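Local coordinates for peptidoglycan-recognition protein LB (PDB 7NT0) that hydrolyses the amide bond between N-acetylmuramoyl and L-amino acid residues in bacterial peptidoglycan, using one zinc ion, and so takes part in insect innate immunity, at residues A[39-44]-A[111-116]; A[80-85]-A[94-99]; A[149-154]-A[172-177]. The protein carries 1 engineered substitution. All coordinates share one frame; numbering follows the deposited sequence. Where two conformers were deposited one is given.

Contact 1: residues A[39-44]-A[111-116]; sequences PYVIIH and VGIVLI. With ZN (zinc ion), chain C; MLD (glcnac(beta1-4)-murnac(1,6-anhydro)-L-ala-gamma-D-glu-meso-a2pm-D-ala), chain D.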
# COMPACT_ATOMS: atom_id res chain seq x y z
N PRO A 39 -0.10 3.76 -14.35
CA PRO A 39 -1.39 3.37 -14.89
C PRO A 39 -2.23 2.47 -13.99
O PRO A 39 -3.41 2.32 -14.27
CB PRO A 39 -1.01 2.61 -16.17
CG PRO A 39 0.34 2.05 -15.86
CD PRO A 39 1.02 3.13 -15.05
N TYR A 40 -1.65 1.94 -12.89
CA TYR A 40 -2.36 0.99 -11.99
C TYR A 40 -2.23 1.46 -10.54
O TYR A 40 -1.20 2.00 -10.16
CB TYR A 40 -1.83 -0.44 -12.11
CG TYR A 40 -2.10 -1.05 -13.45
CD1 TYR A 40 -1.14 -1.02 -14.44
CD2 TYR A 40 -3.35 -1.54 -13.75
CE1 TYR A 40 -1.38 -1.55 -15.69
CE2 TYR A 40 -3.61 -2.08 -15.00
CZ TYR A 40 -2.63 -2.07 -15.97
OH TYR A 40 -2.88 -2.60 -17.20
N VAL A 41 -3.31 1.27 -9.81
CA VAL A 41 -3.31 1.34 -8.33
C VAL A 41 -3.75 -0.04 -7.84
O VAL A 41 -4.80 -0.54 -8.25
CB VAL A 41 -4.25 2.45 -7.83
CG1 VAL A 41 -4.36 2.40 -6.31
CG2 VAL A 41 -3.80 3.80 -8.33
N ILE A 42 -2.93 -0.65 -6.99
CA ILE A 42 -3.14 -2.02 -6.51
C ILE A 42 -3.32 -1.95 -4.99
O ILE A 42 -2.45 -1.44 -4.29
CB ILE A 42 -2.01 -2.96 -6.95
CG1 ILE A 42 -1.95 -2.97 -8.49
CG2 ILE A 42 -2.25 -4.35 -6.36
CD1 ILE A 42 -0.99 -3.91 -9.05
N ILE A 43 -4.45 -2.40 -4.52
CA ILE A 43 -4.80 -2.40 -3.09
C ILE A 43 -4.43 -3.74 -2.47
O ILE A 43 -4.73 -4.83 -3.04
CB ILE A 43 -6.29 -2.08 -2.92
CG1 ILE A 43 -6.66 -0.76 -3.61
CG2 ILE A 43 -6.69 -2.09 -1.46
CD1 ILE A 43 -5.88 0.46 -3.11
N HIS A 44 -3.86 -3.64 -1.28
CA HIS A 44 -3.44 -4.78 -0.46
C HIS A 44 -4.04 -4.61 0.92
O HIS A 44 -4.29 -3.46 1.34
CB HIS A 44 -1.91 -4.80 -0.35
CG HIS A 44 -1.18 -4.92 -1.64
ND1 HIS A 44 -0.76 -6.12 -2.17
CD2 HIS A 44 -0.77 -3.97 -2.52
CE1 HIS A 44 -0.10 -5.90 -3.31
NE2 HIS A 44 -0.11 -4.58 -3.55
N VAL A 111 1.01 2.10 -8.13
CA VAL A 111 1.08 2.51 -6.72
C VAL A 111 0.46 1.35 -5.94
O VAL A 111 -0.72 1.07 -6.13
CB VAL A 111 0.31 3.82 -6.49
CG1 VAL A 111 0.48 4.33 -5.07
CG2 VAL A 111 0.78 4.89 -7.46
N GLY A 112 1.26 0.73 -5.07
CA GLY A 112 0.80 -0.35 -4.20
C GLY A 112 0.45 0.22 -2.86
O GLY A 112 1.37 0.71 -2.20
N ILE A 113 -0.82 0.15 -2.49
CA ILE A 113 -1.28 0.72 -1.20
C ILE A 113 -1.70 -0.40 -0.27
O ILE A 113 -2.56 -1.17 -0.64
CB ILE A 113 -2.44 1.68 -1.47
CG1 ILE A 113 -2.06 2.75 -2.50
CG2 ILE A 113 -2.90 2.29 -0.17
CD1 ILE A 113 -3.20 3.56 -2.95
N VAL A 114 -1.11 -0.46 0.91
CA VAL A 114 -1.52 -1.47 1.92
C VAL A 114 -2.37 -0.79 2.96
O VAL A 114 -1.93 0.23 3.53
CB VAL A 114 -0.34 -2.27 2.51
CG1 VAL A 114 0.66 -1.40 3.23
CG2 VAL A 114 -0.87 -3.38 3.40
N LEU A 115 -3.55 -1.35 3.21
CA LEU A 115 -4.38 -0.98 4.38
C LEU A 115 -3.99 -1.94 5.49
O LEU A 115 -4.26 -3.17 5.38
CB LEU A 115 -5.87 -1.06 4.05
CG LEU A 115 -6.40 0.23 3.38
CD1 LEU A 115 -5.92 0.32 1.94
CD2 LEU A 115 -7.91 0.29 3.44
N ILE A 116 -3.27 -1.44 6.49
CA ILE A 116 -2.73 -2.28 7.59
C ILE A 116 -3.88 -2.96 8.32
O ILE A 116 -4.88 -2.29 8.69
CB ILE A 116 -1.84 -1.45 8.52
CG1 ILE A 116 -0.66 -0.87 7.73
CG2 ILE A 116 -1.43 -2.27 9.72
CD1 ILE A 116 0.11 0.25 8.44
ZN ZN C . -1.18 -8.04 -1.48
CAI MLD D . 0.33 -8.63 1.40
CAL MLD D . 1.11 -8.55 0.16
OAM MLD D . 0.55 -8.74 -0.90
N MLD D . 2.42 -8.35 0.32
CA MLD D . 3.29 -8.14 -0.81
CB MLD D . 4.48 -7.28 -0.39
C MLD D . 3.80 -9.43 -1.45
O MLD D . 4.31 -10.31 -0.77
NAN MLD D . 3.65 -9.51 -2.76
CAO MLD D . 4.49 -10.36 -3.58
CAP MLD D . 3.66 -11.32 -4.47
OBA MLD D . 4.02 -12.48 -4.49
OAQ MLD D . 2.63 -10.90 -5.05
CBB MLD D . 5.46 -9.44 -4.29
CBC MLD D . 6.70 -10.13 -4.71
CBD MLD D . 7.48 -9.16 -5.56
OBE MLD D . 6.94 -8.32 -6.29
NBF MLD D . 8.80 -9.31 -5.45
CBG MLD D . 9.68 -8.57 -6.31
CBH MLD D . 9.56 -9.03 -7.78
OBI MLD D . 9.21 -10.18 -8.01
NBJ MLD D . 9.73 -8.14 -8.77
CBK MLD D . 9.63 -8.48 -10.20
CBL MLD D . 10.87 -8.00 -10.94
CBM MLD D . 8.42 -7.86 -10.96
OBO MLD D . 8.12 -6.68 -10.74
OBN MLD D . 7.87 -8.56 -11.82
CBP MLD D . 11.06 -8.74 -5.67
CBQ MLD D . 11.86 -7.48 -5.81
CBR MLD D . 13.17 -7.45 -5.05
CBS MLD D . 13.93 -6.14 -5.26
CBT MLD D . 13.15 -4.96 -4.63
OBV MLD D . 13.00 -4.95 -3.39
OBU MLD D . 12.79 -4.07 -5.40
NBW MLD D . 14.09 -5.90 -6.72
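Ile113 O accepts a 2.9 Å hydrogen bond from His44 N, meets the CA-H of Ile43, and lies in plane at the edge of the His44 ring. It belongs to a parallel ladder in which Ile42 and His44 both donate and accept: Ile113 N is 2.9 Å from Ile42 O, and Leu115 N is 2.9 Å from His44 O. On one face, beta-branched residues suited to extended strands make an aliphatic layer. Val41 CG1 touches Ile113 CD1 at 3.7 Å, while Ile43 and Ile113 point the same way side by side, with CD1 of Ile43 4.0 Å from CB of Ile113. The other face carries the zinc ligand His44. With CG beside its backbone N (chi1 -60°), His44 turns ND1 to the zinc ion at 2.1 Å, and Gly112 passes the ring edge with no side chain to crowd NE2. A hydrogen bond between that nitrogen and His102 ND1 probably fixes the ring's rotation; His154, Cys162 and ligand oxygen OAM complete the metal site. Strands 38-45 and 110-115 run inside the mixed sheet, flanked by 149-153 and 82-84, and helix 126-142 covers the aliphatic face through Leu135 and Ile136.

Contact 2: residues A[80-85]-A[94-99]; sequences FSFGIG and RGFNVI. Engineered in segment 80-85: Phe80 (natural residue Tyr). With MLD (glcnac(beta1-4)-murnac(1,6-anhydro)-L-ala-gamma-D-glu-meso-a2pm-D-ala), chain D.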
# COMPACT_ATOMS: atom_id res chain seq x y z
N PHE A 80 5.63 -2.05 -0.42
CA PHE A 80 4.48 -1.21 -0.79
C PHE A 80 4.93 0.24 -1.03
O PHE A 80 5.92 0.74 -0.43
CB PHE A 80 3.45 -1.22 0.34
CG PHE A 80 2.99 -2.59 0.74
CD1 PHE A 80 2.20 -3.32 -0.12
CD2 PHE A 80 3.31 -3.12 1.96
CE1 PHE A 80 1.71 -4.58 0.24
CE2 PHE A 80 2.84 -4.38 2.32
CZ PHE A 80 2.05 -5.12 1.45
N SER A 81 4.17 0.94 -1.87
CA SER A 81 4.38 2.38 -2.16
C SER A 81 3.98 3.19 -0.93
O SER A 81 4.67 4.14 -0.59
CB SER A 81 3.60 2.79 -3.40
OG SER A 81 3.87 1.95 -4.51
N PHE A 82 2.85 2.85 -0.33
CA PHE A 82 2.22 3.56 0.79
C PHE A 82 1.51 2.55 1.68
O PHE A 82 0.96 1.57 1.17
CB PHE A 82 1.22 4.63 0.33
CG PHE A 82 1.86 5.74 -0.44
CD1 PHE A 82 1.91 5.69 -1.82
CD2 PHE A 82 2.40 6.84 0.20
CE1 PHE A 82 2.59 6.65 -2.53
CE2 PHE A 82 3.04 7.83 -0.52
CZ PHE A 82 3.11 7.74 -1.88
N GLY A 83 1.49 2.86 2.97
CA GLY A 83 0.65 2.22 3.98
C GLY A 83 -0.41 3.17 4.50
O GLY A 83 -0.22 4.42 4.43
N ILE A 84 -1.54 2.61 4.94
CA ILE A 84 -2.63 3.36 5.58
C ILE A 84 -2.81 2.74 6.97
O ILE A 84 -3.05 1.51 7.05
CB ILE A 84 -3.94 3.28 4.81
CG1 ILE A 84 -3.83 3.58 3.31
CG2 ILE A 84 -5.03 4.11 5.47
CD1 ILE A 84 -3.40 4.95 2.95
N GLY A 85 -2.84 3.58 8.00
CA GLY A 85 -3.07 3.14 9.37
C GLY A 85 -4.49 3.39 9.81
O GLY A 85 -5.18 4.20 9.20
N ARG A 94 7.76 2.99 -0.37
CA ARG A 94 8.68 3.34 -1.48
C ARG A 94 8.28 4.66 -2.14
O ARG A 94 9.18 5.31 -2.70
CB ARG A 94 8.71 2.26 -2.53
CG ARG A 94 9.18 0.95 -1.94
CD ARG A 94 9.64 0.00 -2.97
NE ARG A 94 10.07 -1.22 -2.35
CZ ARG A 94 10.79 -2.18 -2.95
NH1 ARG A 94 11.14 -2.08 -4.22
NH2 ARG A 94 11.15 -3.25 -2.28
N GLY A 95 7.02 5.06 -2.04
CA GLY A 95 6.57 6.33 -2.60
C GLY A 95 6.25 6.24 -4.09
O GLY A 95 6.20 5.14 -4.68
N PHE A 96 5.84 7.36 -4.66
CA PHE A 96 5.42 7.41 -6.09
C PHE A 96 6.64 7.23 -6.99
O PHE A 96 7.73 7.70 -6.67
CB PHE A 96 4.75 8.76 -6.38
CG PHE A 96 3.39 8.94 -5.74
CD1 PHE A 96 3.17 9.96 -4.83
CD2 PHE A 96 2.33 8.14 -6.10
CE1 PHE A 96 1.92 10.13 -4.23
CE2 PHE A 96 1.07 8.31 -5.52
CZ PHE A 96 0.87 9.32 -4.61
N ASN A 97 6.45 6.51 -8.09
CA ASN A 97 7.41 6.40 -9.22
C ASN A 97 8.65 5.62 -8.77
O ASN A 97 9.75 5.75 -9.38
CB ASN A 97 7.73 7.78 -9.81
CG ASN A 97 6.59 8.27 -10.67
OD1 ASN A 97 5.71 8.97 -10.21
ND2 ASN A 97 6.55 7.79 -11.89
N VAL A 98 8.51 4.82 -7.70
CA VAL A 98 9.59 3.90 -7.28
C VAL A 98 9.09 2.50 -7.57
O VAL A 98 7.95 2.15 -7.21
CB VAL A 98 10.03 4.09 -5.82
CG1 VAL A 98 11.01 3.00 -5.36
CG2 VAL A 98 10.57 5.50 -5.58
N ILE A 99 9.94 1.69 -8.19
CA ILE A 99 9.60 0.30 -8.50
C ILE A 99 9.36 -0.42 -7.18
O ILE A 99 10.20 -0.34 -6.28
CB ILE A 99 10.70 -0.38 -9.34
CG1 ILE A 99 10.88 0.35 -10.69
CG2 ILE A 99 10.37 -1.85 -9.49
CD1 ILE A 99 11.86 -0.35 -11.66
CAI MLD D . 0.33 -8.63 1.40
CAL MLD D . 1.11 -8.55 0.16
OAM MLD D . 0.55 -8.74 -0.90
N MLD D . 2.42 -8.35 0.32
CA MLD D . 3.29 -8.14 -0.81
CB MLD D . 4.48 -7.28 -0.39
C MLD D . 3.80 -9.43 -1.45
O MLD D . 4.31 -10.31 -0.77
NAN MLD D . 3.65 -9.51 -2.76
CAO MLD D . 4.49 -10.36 -3.58
CAP MLD D . 3.66 -11.32 -4.47
OBA MLD D . 4.02 -12.48 -4.49
OAQ MLD D . 2.63 -10.90 -5.05
CBB MLD D . 5.46 -9.44 -4.29
CBC MLD D . 6.70 -10.13 -4.71
CBD MLD D . 7.48 -9.16 -5.56
OBE MLD D . 6.94 -8.32 -6.29
NBF MLD D . 8.80 -9.31 -5.45
CBG MLD D . 9.68 -8.57 -6.31
CBH MLD D . 9.56 -9.03 -7.78
OBI MLD D . 9.21 -10.18 -8.01
NBJ MLD D . 9.73 -8.14 -8.77
CBK MLD D . 9.63 -8.48 -10.20
CBL MLD D . 10.87 -8.00 -10.94
CBM MLD D . 8.42 -7.86 -10.96
OBO MLD D . 8.12 -6.68 -10.74
OBN MLD D . 7.87 -8.56 -11.82
CBP MLD D . 11.06 -8.74 -5.67
CBQ MLD D . 11.86 -7.48 -5.81
CBR MLD D . 13.17 -7.45 -5.05
CBS MLD D . 13.93 -6.14 -5.26
CBT MLD D . 13.15 -4.96 -4.63
OBV MLD D . 13.00 -4.95 -3.39
OBU MLD D . 12.79 -4.07 -5.40
NBW MLD D . 14.09 -5.90 -6.72
O HOH W 1 6.33 2.35 -5.17
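Phe82 directs its ring edge at the face of Phe96, CE1 of Phe82 standing 3.6 Å above the plane of Phe96 and over its centre. The planes meet at 54° in this edge-to-face pair, the centroids 4.7 Å apart, and CZ of Phe82 also touches Gly95 CA; the positive phi of Gly95 (83°) suits a residue without a side chain. Tyr144 stacks on Phe96. The ring of Phe80, an engineered replacement for tyrosine and so without a hydroxyl, has ligand atom CAI in plane at its edge, and its CZ lies 3.4 Å from the ligand N. The third flat group, the guanidinium of Arg94, works through its edge. NH1 is 2.8 Å from ligand OBU, almost straight at 175°, and NH2 is 2.7 Å from OBV, a two-pronged grip on one carboxylate. NH1 also gives a hydrogen to Ile99 O, NE binds Ile78 O and NH2 binds Asp77 O, which uses all five N-H groups and holds the plane fixed; the chain extended from CG to NE carries it there. A leucine here would probably leave the ligand carboxylate without its charged mate and the three carbonyls without their donors. Backbone bonds set the base of this arm: Arg94 N is 2.9 Å from Phe80 O, and Gly95 N binds Ser81 O. Ser81 OG, which accepts from Gly112 N, donates to a water 2.6 Å away that in turn donates to Gly95 O and Val98 O, pinning the ends of the type II turn 95-98. An arginine paired with the side-chain carboxylate of meso-diaminopimelate is characteristic of the binding groove of peptidoglycan-recognition proteins that read this kind of cell wall.

Contact 3: residues A[149-154]-A[172-177]; sequences YKLLGH and SSWPHF. With ZN (zinc ion), chain C; MLD (glcnac(beta1-4)-murnac(1,6-anhydro)-L-ala-gamma-D-glu-meso-a2pm-D-ala), chain D.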
# COMPACT_ATOMS: atom_id res chain seq x y z
N TYR A 149 -6.07 5.81 -14.73
CA TYR A 149 -5.60 4.65 -13.95
C TYR A 149 -6.69 3.58 -13.84
O TYR A 149 -7.94 3.84 -13.85
CB TYR A 149 -5.07 5.08 -12.58
CG TYR A 149 -6.15 5.45 -11.59
CD1 TYR A 149 -6.64 4.54 -10.68
CD2 TYR A 149 -6.67 6.73 -11.55
CE1 TYR A 149 -7.63 4.90 -9.76
CE2 TYR A 149 -7.65 7.09 -10.66
CZ TYR A 149 -8.14 6.18 -9.76
OH TYR A 149 -9.15 6.58 -8.93
N LYS A 150 -6.22 2.34 -13.66
CA LYS A 150 -7.08 1.20 -13.32
C LYS A 150 -6.80 0.80 -11.87
O LYS A 150 -5.64 0.66 -11.52
CB LYS A 150 -6.80 0.03 -14.28
CG LYS A 150 -7.14 0.34 -15.73
CD LYS A 150 -6.37 -0.53 -16.68
CE LYS A 150 -7.00 -0.61 -18.06
NZ LYS A 150 -7.26 0.75 -18.58
N LEU A 151 -7.85 0.69 -11.09
CA LEU A 151 -7.79 0.28 -9.66
C LEU A 151 -8.02 -1.22 -9.60
O LEU A 151 -9.07 -1.70 -10.13
CB LEU A 151 -8.86 1.00 -8.87
CG LEU A 151 -9.01 0.58 -7.42
CD1 LEU A 151 -7.80 1.05 -6.63
CD2 LEU A 151 -10.28 1.15 -6.83
N LEU A 152 -7.09 -1.94 -8.98
CA LEU A 152 -7.18 -3.41 -8.84
C LEU A 152 -6.97 -3.81 -7.38
O LEU A 152 -6.25 -3.07 -6.68
CB LEU A 152 -6.09 -4.05 -9.69
CG LEU A 152 -6.14 -3.74 -11.18
CD1 LEU A 152 -4.90 -4.25 -11.87
CD2 LEU A 152 -7.39 -4.32 -11.80
N GLY A 153 -7.47 -4.98 -7.00
CA GLY A 153 -7.00 -5.69 -5.79
C GLY A 153 -5.87 -6.61 -6.19
O GLY A 153 -5.85 -7.09 -7.35
N HIS A 154 -4.93 -6.85 -5.29
CA HIS A 154 -3.80 -7.79 -5.53
C HIS A 154 -4.32 -9.11 -6.18
O HIS A 154 -3.66 -9.60 -7.12
CB HIS A 154 -3.04 -8.01 -4.23
CG HIS A 154 -1.73 -8.69 -4.42
ND1 HIS A 154 -0.95 -9.01 -3.35
CD2 HIS A 154 -1.07 -9.12 -5.53
CE1 HIS A 154 0.14 -9.64 -3.76
NE2 HIS A 154 0.12 -9.67 -5.13
N SER A 172 -14.36 -2.66 -5.11
CA SER A 172 -15.14 -2.95 -6.34
C SER A 172 -16.12 -1.80 -6.63
O SER A 172 -16.51 -1.65 -7.78
CB SER A 172 -15.85 -4.27 -6.25
OG SER A 172 -14.92 -5.33 -6.14
N SER A 173 -16.49 -1.03 -5.62
CA SER A 173 -17.44 0.11 -5.72
C SER A 173 -16.72 1.44 -6.00
O SER A 173 -17.41 2.48 -6.18
CB SER A 173 -18.26 0.21 -4.47
OG SER A 173 -17.51 0.77 -3.42
N TRP A 174 -15.39 1.48 -6.00
CA TRP A 174 -14.65 2.77 -6.08
C TRP A 174 -14.53 3.17 -7.53
O TRP A 174 -14.50 2.30 -8.40
CB TRP A 174 -13.25 2.64 -5.49
CG TRP A 174 -13.26 2.53 -4.01
CD1 TRP A 174 -14.32 2.38 -3.18
CD2 TRP A 174 -12.10 2.58 -3.16
NE1 TRP A 174 -13.90 2.31 -1.88
CE2 TRP A 174 -12.55 2.45 -1.84
CE3 TRP A 174 -10.73 2.73 -3.41
CZ2 TRP A 174 -11.67 2.44 -0.76
CZ3 TRP A 174 -9.86 2.69 -2.35
CH2 TRP A 174 -10.32 2.58 -1.03
N PRO A 175 -14.31 4.48 -7.79
CA PRO A 175 -14.00 4.93 -9.14
C PRO A 175 -12.81 4.17 -9.73
O PRO A 175 -11.87 3.85 -8.98
CB PRO A 175 -13.61 6.40 -8.92
CG PRO A 175 -14.35 6.80 -7.68
CD PRO A 175 -14.26 5.56 -6.80
N HIS A 176 -12.88 3.84 -11.02
CA HIS A 176 -11.77 3.26 -11.82
C HIS A 176 -11.52 1.79 -11.46
O HIS A 176 -10.58 1.22 -12.03
CB HIS A 176 -10.48 4.06 -11.65
CG HIS A 176 -10.53 5.44 -12.23
ND1 HIS A 176 -9.68 5.84 -13.21
CD2 HIS A 176 -11.31 6.50 -11.92
CE1 HIS A 176 -9.92 7.11 -13.51
NE2 HIS A 176 -10.95 7.54 -12.75
N PHE A 177 -12.34 1.18 -10.61
CA PHE A 177 -12.25 -0.27 -10.36
C PHE A 177 -12.41 -1.00 -11.69
O PHE A 177 -13.40 -0.67 -12.39
CB PHE A 177 -13.32 -0.80 -9.42
CG PHE A 177 -13.10 -2.26 -9.17
CD1 PHE A 177 -12.02 -2.69 -8.40
CD2 PHE A 177 -13.93 -3.22 -9.77
CE1 PHE A 177 -11.79 -4.04 -8.20
CE2 PHE A 177 -13.68 -4.57 -9.56
CZ PHE A 177 -12.62 -4.98 -8.78
ZN ZN C . -1.18 -8.04 -1.48
CAI MLD D . 0.33 -8.63 1.40
CAL MLD D . 1.11 -8.55 0.16
OAM MLD D . 0.55 -8.74 -0.90
N MLD D . 2.42 -8.35 0.32
CA MLD D . 3.29 -8.14 -0.81
CB MLD D . 4.48 -7.28 -0.39
C MLD D . 3.80 -9.43 -1.45
O MLD D . 4.31 -10.31 -0.77
NAN MLD D . 3.65 -9.51 -2.76
CAO MLD D . 4.49 -10.36 -3.58
CAP MLD D . 3.66 -11.32 -4.47
OBA MLD D . 4.02 -12.48 -4.49
OAQ MLD D . 2.63 -10.90 -5.05
CBB MLD D . 5.46 -9.44 -4.29
CBC MLD D . 6.70 -10.13 -4.71
CBD MLD D . 7.48 -9.16 -5.56
OBE MLD D . 6.94 -8.32 -6.29
NBF MLD D . 8.80 -9.31 -5.45
CBG MLD D . 9.68 -8.57 -6.31
CBH MLD D . 9.56 -9.03 -7.78
OBI MLD D . 9.21 -10.18 -8.01
NBJ MLD D . 9.73 -8.14 -8.77
CBK MLD D . 9.63 -8.48 -10.20
CBL MLD D . 10.87 -8.00 -10.94
CBM MLD D . 8.42 -7.86 -10.96
OBO MLD D . 8.12 -6.68 -10.74
OBN MLD D . 7.87 -8.56 -11.82
CBP MLD D . 11.06 -8.74 -5.67
CBQ MLD D . 11.86 -7.48 -5.81
CBR MLD D . 13.17 -7.45 -5.05
CBS MLD D . 13.93 -6.14 -5.26
CBT MLD D . 13.15 -4.96 -4.63
OBV MLD D . 13.00 -4.95 -3.39
OBU MLD D . 12.79 -4.07 -5.40
NBW MLD D . 14.09 -5.90 -6.72
O HOH W 2 -10.33 4.92 -7.09
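The rings of Tyr149 and His176 lie almost parallel, 4° between planes and 4.0 Å between centroids, in an offset stack that puts CE2 of Tyr149 over the centre of the imidazole. The two side chains nevertheless arrive at about a right angle to each other, and His176 CB comes over the phenol face as well, 3.9 Å from its centroid in a CH-pi contact. Tyr149 holds CG between its backbone N and carbonyl carbon (chi1 75°), which places the ring on the same side as its own carbonyl, where His176 meets both: ND1 of His176 donates to Tyr149 O at 2.7 Å, with the oxygen in the imidazole plane. This bond probably keeps the imidazole from turning within the stack. A water 2.7 Å from Tyr149 OH donates to Pro175 O. The chain from Trp174 to Phe177 is a type II turn; proline fits its second position, and His176 takes the positive phi of the third. That turn lies against strand 149-153, the outermost strand of the amidase sheet at this end within the chain, and makes a single bridge with it: Leu151 N reaches His176 O at 2.9 Å from well above the carbonyl plane, and the CA-H of Phe177 points at Leu151 O. The side chain of Leu151 points toward the turn, its CD2 3.6 Å from Trp174 CB and close to CE3 of the indole, as suits a branched aliphatic residue that also packs on Val41 and Ile43. Trp174 packs on helix 126-142 at Leu129 and Ala132, with Lys133 in a cation-pi contact, while NE1 is hydrogen-bonded to Glu170 of helix 165-171. Beyond the strand's other end His154 ND1 binds the zinc ion at 2.1 Å, while its NE2 makes a weak hydrogen bond to ligand OAQ.

Contacts 1 and 2 are buried near the middle of the chain, whereas contact 3 is partly exposed, its turn lying at the protein surface. All three reach one mixed sheet: contact 1 supplies two inner strands, and its 110-115 strand pairs with 82-84 of contact 2 while its 38-45 strand pairs with 149-153 of contact 3. The chemistry follows place. Contact 1 combines a regular backbone ladder with aliphatic packing; contact 2 adds aromatics, a water and a charged pairing with the bound muropeptide ligand; contact 3 joins a ring stack and a short side-chain-to-backbone bond to a single backbone bridge and leucine-tryptophan packing. His44 and His154 share the zinc ion, whereas contacts 2 and 3 do not touch, their centres about 17 Å apart.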